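PDB 1Q1R: putidaredoxin reductase from Pseudomonas putida, which probably carries electrons from NADH through its bound FAD to putidaredoxin, the redox partner of cytochrome P450cam. Local coordinates for residues A51-K56 / E140-Q145; V164-I169 / D332-G337. All coordinates share one frame; numbering follows the deposited sequence.

Contact 1: A51-K56 / E140-Q145; sequences AYLAGK and ECIRRQ
The carbonyl oxygen Tyr52 O is gripped by two donors. Arg143 NH2 reaches it from the helix across the contact at 2.9 Å, and Gly55 N closes the type I beta turn of Tyr52 to Gly55 onto it at 2.7 Å. The two come from opposite faces of the carbonyl plane. Arg143 NE adds a weak, longer bond to the same oxygen. In the glutathione reductase fold of this flavoenzyme, the contact joins a loop near the FAD to helix 136-144, which precedes strand 151-155 of the second parallel sheet. The Arg143 chain leaves the helix with CG anti to the backbone N (chi1 175°) and then bends twice, which brings its guanidinium over one face of the Tyr52 ring. This is a cation-pi contact, with Arg143 CZ 4.0 Å from the centroid of the Tyr52 ring. The two planes are steeply inclined, 62° apart, so Arg143 NH2 leads toward the ring and lies only 3.0 Å from Tyr52 CZ, which is tight. At the ring edge, Tyr52 OH donates to Glu140 OE2 in a very short bond of 2.5 Å. Ring and carboxylate are 24° from coplanar there. With an alanine at Arg143 the Tyr52 ring face would probably lose its cation, and Tyr52 O would keep Gly55 N but neither bond from the guanidinium. Tyr52 also packs on Ala59 and Leu62. Deeper in, the contact turns apolar. Leu53, whose side chain lies about 7 Å from the FAD, sets CD1 against Ile142 CG2 at 3.8 Å.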
# COMPACT_ATOMS: atom_id res chain seq x y z
N ALA A 51 -5.20 9.80 -10.62
CA ALA A 51 -6.23 10.38 -11.49
C ALA A 51 -7.50 10.89 -10.80
O ALA A 51 -8.09 11.89 -11.24
CB ALA A 51 -6.61 9.37 -12.60
N TYR A 52 -7.95 10.22 -9.74
CA TYR A 52 -9.15 10.69 -9.06
C TYR A 52 -8.81 11.97 -8.29
O TYR A 52 -9.57 12.94 -8.32
CB TYR A 52 -9.70 9.64 -8.10
CG TYR A 52 -11.11 9.97 -7.66
CD1 TYR A 52 -12.17 9.91 -8.56
CD2 TYR A 52 -11.38 10.38 -6.36
CE1 TYR A 52 -13.47 10.27 -8.19
CE2 TYR A 52 -12.69 10.73 -5.97
CZ TYR A 52 -13.72 10.67 -6.89
OH TYR A 52 -15.00 11.01 -6.52
N LEU A 53 -7.67 11.97 -7.61
CA LEU A 53 -7.25 13.16 -6.87
C LEU A 53 -7.08 14.30 -7.87
O LEU A 53 -7.27 15.47 -7.52
CB LEU A 53 -5.93 12.91 -6.13
CG LEU A 53 -5.48 14.03 -5.19
CD1 LEU A 53 -6.50 14.21 -4.07
CD2 LEU A 53 -4.12 13.70 -4.60
N ALA A 54 -6.74 13.97 -9.11
CA ALA A 54 -6.57 15.00 -10.14
C ALA A 54 -7.93 15.45 -10.70
O ALA A 54 -7.99 16.39 -11.50
CB ALA A 54 -5.69 14.46 -11.28
N GLY A 55 -9.00 14.78 -10.28
CA GLY A 55 -10.34 15.12 -10.76
C GLY A 55 -10.60 14.70 -12.20
O GLY A 55 -11.49 15.26 -12.86
N LYS A 56 -9.86 13.72 -12.69
CA LYS A 56 -10.01 13.28 -14.07
C LYS A 56 -10.68 11.92 -14.24
O LYS A 56 -10.85 11.46 -15.37
CB LYS A 56 -8.65 13.28 -14.76
CG LYS A 56 -8.01 14.66 -14.84
CD LYS A 56 -6.61 14.59 -15.41
CE LYS A 56 -5.97 15.97 -15.47
NZ LYS A 56 -6.72 16.89 -16.38
N GLU A 140 -11.67 13.27 -1.52
CA GLU A 140 -12.54 14.31 -2.05
C GLU A 140 -12.37 15.64 -1.30
O GLU A 140 -12.40 16.71 -1.92
CB GLU A 140 -14.00 13.81 -2.04
CG GLU A 140 -14.13 12.52 -2.86
CD GLU A 140 -15.56 12.07 -3.13
OE1 GLU A 140 -16.40 12.11 -2.22
OE2 GLU A 140 -15.84 11.66 -4.28
N CYS A 141 -12.17 15.57 0.01
CA CYS A 141 -11.96 16.78 0.82
C CYS A 141 -10.67 17.47 0.34
O CYS A 141 -10.62 18.69 0.19
CB CYS A 141 -11.83 16.41 2.30
SG CYS A 141 -11.35 17.79 3.40
N ILE A 142 -9.64 16.67 0.11
CA ILE A 142 -8.38 17.22 -0.37
C ILE A 142 -8.52 17.77 -1.79
O ILE A 142 -8.13 18.91 -2.08
CB ILE A 142 -7.26 16.15 -0.35
CG1 ILE A 142 -6.83 15.86 1.09
CG2 ILE A 142 -6.06 16.62 -1.19
CD1 ILE A 142 -6.05 14.56 1.25
N ARG A 143 -9.08 16.97 -2.70
CA ARG A 143 -9.23 17.42 -4.08
C ARG A 143 -9.95 18.76 -4.21
O ARG A 143 -9.55 19.61 -5.01
CB ARG A 143 -9.97 16.39 -4.93
CG ARG A 143 -10.23 16.91 -6.35
CD ARG A 143 -11.61 16.55 -6.81
NE ARG A 143 -11.63 15.23 -7.43
CZ ARG A 143 -12.58 14.32 -7.24
NH1 ARG A 143 -13.62 14.56 -6.44
NH2 ARG A 143 -12.48 13.16 -7.89
N ARG A 144 -11.02 18.95 -3.43
CA ARG A 144 -11.77 20.21 -3.49
C ARG A 144 -10.87 21.39 -3.15
O ARG A 144 -11.13 22.51 -3.57
CB ARG A 144 -12.95 20.19 -2.50
CG ARG A 144 -14.10 19.26 -2.90
CD ARG A 144 -15.34 19.51 -2.05
NE ARG A 144 -15.10 19.28 -0.62
CZ ARG A 144 -15.24 18.11 -0.01
NH1 ARG A 144 -15.63 17.03 -0.69
NH2 ARG A 144 -14.99 18.00 1.29
N GLN A 145 -9.81 21.13 -2.40
CA GLN A 145 -8.89 22.18 -1.99
C GLN A 145 -7.58 22.25 -2.77
O GLN A 145 -6.68 22.99 -2.39
CB GLN A 145 -8.60 22.03 -0.49
CG GLN A 145 -9.87 22.08 0.35
CD GLN A 145 -9.62 21.89 1.83
OE1 GLN A 145 -9.12 22.80 2.50
NE2 GLN A 145 -9.96 20.71 2.34

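Contact 2: V164-I169 / D332-G337; sequences VAATAI and DQYEIG
Tyr334 CG sits beside its backbone N and anti to the carbonyl carbon (chi1 -52°), and this swings the ring out of the turn and onto helix 159-170 at Ala166. On the helix side, Ile169 turns CG2 anti to its own backbone N, which places that methyl at the edge of the same ring. Ala166 CB comes over one ring face in a CH-pi contact, 3.7 Å from the Tyr334 centroid and 16° off the ring normal. The methyl is small, so the ring also settles against the helix backbone. Tyr334 CE2 is 3.5 Å from Ala166 CA. Ile169 CG2 lies near the ring plane, 4.0 Å from Tyr334 CE2. Tyr334 stands in the type I' turn that joins strands 328-333 and 336-342 into a beta hairpin with a two-residue loop, part of the C-terminal antiparallel sheet. The bond from Ile336 N to Gln333 O, 2.8 Å, closes the turn. Tyr334 and Glu335 both take positive phi, as the turn type requires. The hairpin tip thus meets a helix of the pyridine nucleotide-disulphide oxidoreductase region. A GxGxxG sequence runs into the start of that helix, consistent with a Rossmann-type dinucleotide site. No hydrogen bond crosses between the two segments. The amide of Gln333 is held outside them: OE1 pairs with His201 NE2, and NE2 with Ser331 OG. His201, on helix 191-204, also meets the Tyr334 ring edge-to-face. Beside the aromatic contact, Gln333 CB approaches Ala166 CB to 4.4 Å.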
# COMPACT_ATOMS: atom_id res chain seq x y z
N VAL A 164 0.98 12.72 -3.97
CA VAL A 164 0.13 13.84 -3.61
C VAL A 164 0.79 15.13 -4.11
O VAL A 164 0.15 15.97 -4.73
CB VAL A 164 -0.09 13.91 -2.09
CG1 VAL A 164 -0.62 15.28 -1.70
CG2 VAL A 164 -1.05 12.82 -1.65
N ALA A 165 2.09 15.27 -3.83
CA ALA A 165 2.83 16.45 -4.26
C ALA A 165 2.79 16.62 -5.78
O ALA A 165 2.57 17.72 -6.28
CB ALA A 165 4.29 16.36 -3.78
N ALA A 166 3.00 15.52 -6.51
CA ALA A 166 2.98 15.57 -7.97
C ALA A 166 1.61 16.03 -8.47
O ALA A 166 1.52 16.85 -9.38
CB ALA A 166 3.30 14.19 -8.55
N THR A 167 0.55 15.52 -7.86
CA THR A 167 -0.80 15.91 -8.26
C THR A 167 -1.09 17.37 -7.93
O THR A 167 -1.70 18.08 -8.73
CB THR A 167 -1.86 15.00 -7.59
OG1 THR A 167 -1.61 13.64 -7.97
CG2 THR A 167 -3.27 15.38 -8.04
N ALA A 168 -0.64 17.82 -6.76
CA ALA A 168 -0.86 19.21 -6.36
C ALA A 168 -0.08 20.16 -7.28
O ALA A 168 -0.58 21.22 -7.65
CB ALA A 168 -0.43 19.42 -4.91
N ILE A 169 1.14 19.77 -7.62
CA ILE A 169 1.97 20.58 -8.51
C ILE A 169 1.28 20.78 -9.85
O ILE A 169 1.28 21.88 -10.42
CB ILE A 169 3.36 19.92 -8.75
CG1 ILE A 169 4.32 20.35 -7.66
CG2 ILE A 169 3.92 20.31 -10.12
CD1 ILE A 169 4.56 21.86 -7.61
N ASP A 332 2.79 6.21 -9.53
CA ASP A 332 2.64 7.07 -10.69
C ASP A 332 2.91 8.49 -10.24
O ASP A 332 2.18 9.04 -9.42
CB ASP A 332 1.22 7.00 -11.26
CG ASP A 332 0.92 5.67 -11.92
OD1 ASP A 332 -0.25 5.47 -12.33
OD2 ASP A 332 1.84 4.83 -12.04
N GLN A 333 3.97 9.08 -10.78
CA GLN A 333 4.35 10.45 -10.45
C GLN A 333 4.74 11.14 -11.75
O GLN A 333 5.61 10.65 -12.48
CB GLN A 333 5.52 10.45 -9.47
CG GLN A 333 5.22 9.80 -8.12
CD GLN A 333 6.46 9.63 -7.27
OE1 GLN A 333 7.31 10.52 -7.21
NE2 GLN A 333 6.56 8.49 -6.59
N TYR A 334 4.10 12.26 -12.05
CA TYR A 334 4.38 13.01 -13.27
C TYR A 334 4.39 12.09 -14.49
O TYR A 334 5.31 12.14 -15.30
CB TYR A 334 5.72 13.74 -13.16
CG TYR A 334 5.86 14.58 -11.91
CD1 TYR A 334 6.77 14.23 -10.91
CD2 TYR A 334 5.09 15.72 -11.73
CE1 TYR A 334 6.90 15.00 -9.75
CE2 TYR A 334 5.21 16.50 -10.57
CZ TYR A 334 6.12 16.13 -9.59
OH TYR A 334 6.24 16.90 -8.46
N GLU A 335 3.37 11.25 -14.61
CA GLU A 335 3.24 10.33 -15.74
C GLU A 335 4.42 9.38 -15.92
O GLU A 335 4.59 8.80 -17.00
CB GLU A 335 3.01 11.11 -17.04
CG GLU A 335 1.71 11.89 -17.09
CD GLU A 335 1.58 12.73 -18.36
OE1 GLU A 335 1.57 12.15 -19.46
OE2 GLU A 335 1.50 13.97 -18.24
N ILE A 336 5.23 9.22 -14.89
CA ILE A 336 6.38 8.32 -14.95
C ILE A 336 5.97 6.94 -14.45
O ILE A 336 5.36 6.81 -13.39
CB ILE A 336 7.54 8.84 -14.08
CG1 ILE A 336 8.08 10.14 -14.67
CG2 ILE A 336 8.64 7.79 -13.99
CD1 ILE A 336 9.18 10.77 -13.84
N GLY A 337 6.30 5.91 -15.22
CA GLY A 337 5.96 4.55 -14.83
C GLY A 337 6.95 3.97 -13.85
O GLY A 337 8.01 3.48 -14.24

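Overall arrangement
Both contacts lie on the same side of the chain's centre, about 13 Å apart between their own centres, and they touch. Leu53 CG and Ala54 N of contact 1 each approach Thr167 CG2 of contact 2 to 3.9 Å. They use different helices, though loop 51-56 thus also meets helix 159-170. Contact 1 sets a loop near the FAD on helix 136-144, while contact 2 sets the C-terminal hairpin on helix 159-170. Contact 1 is partly buried, with Glu140 and Arg143 partly exposed, Tyr52 buried, and an apolar pair of Leu53 and Ile142. Contact 2 is buried and rests on apolar and CH-pi packing. Each uses a tyrosine ring face, but one meets a cation and the other a methyl group.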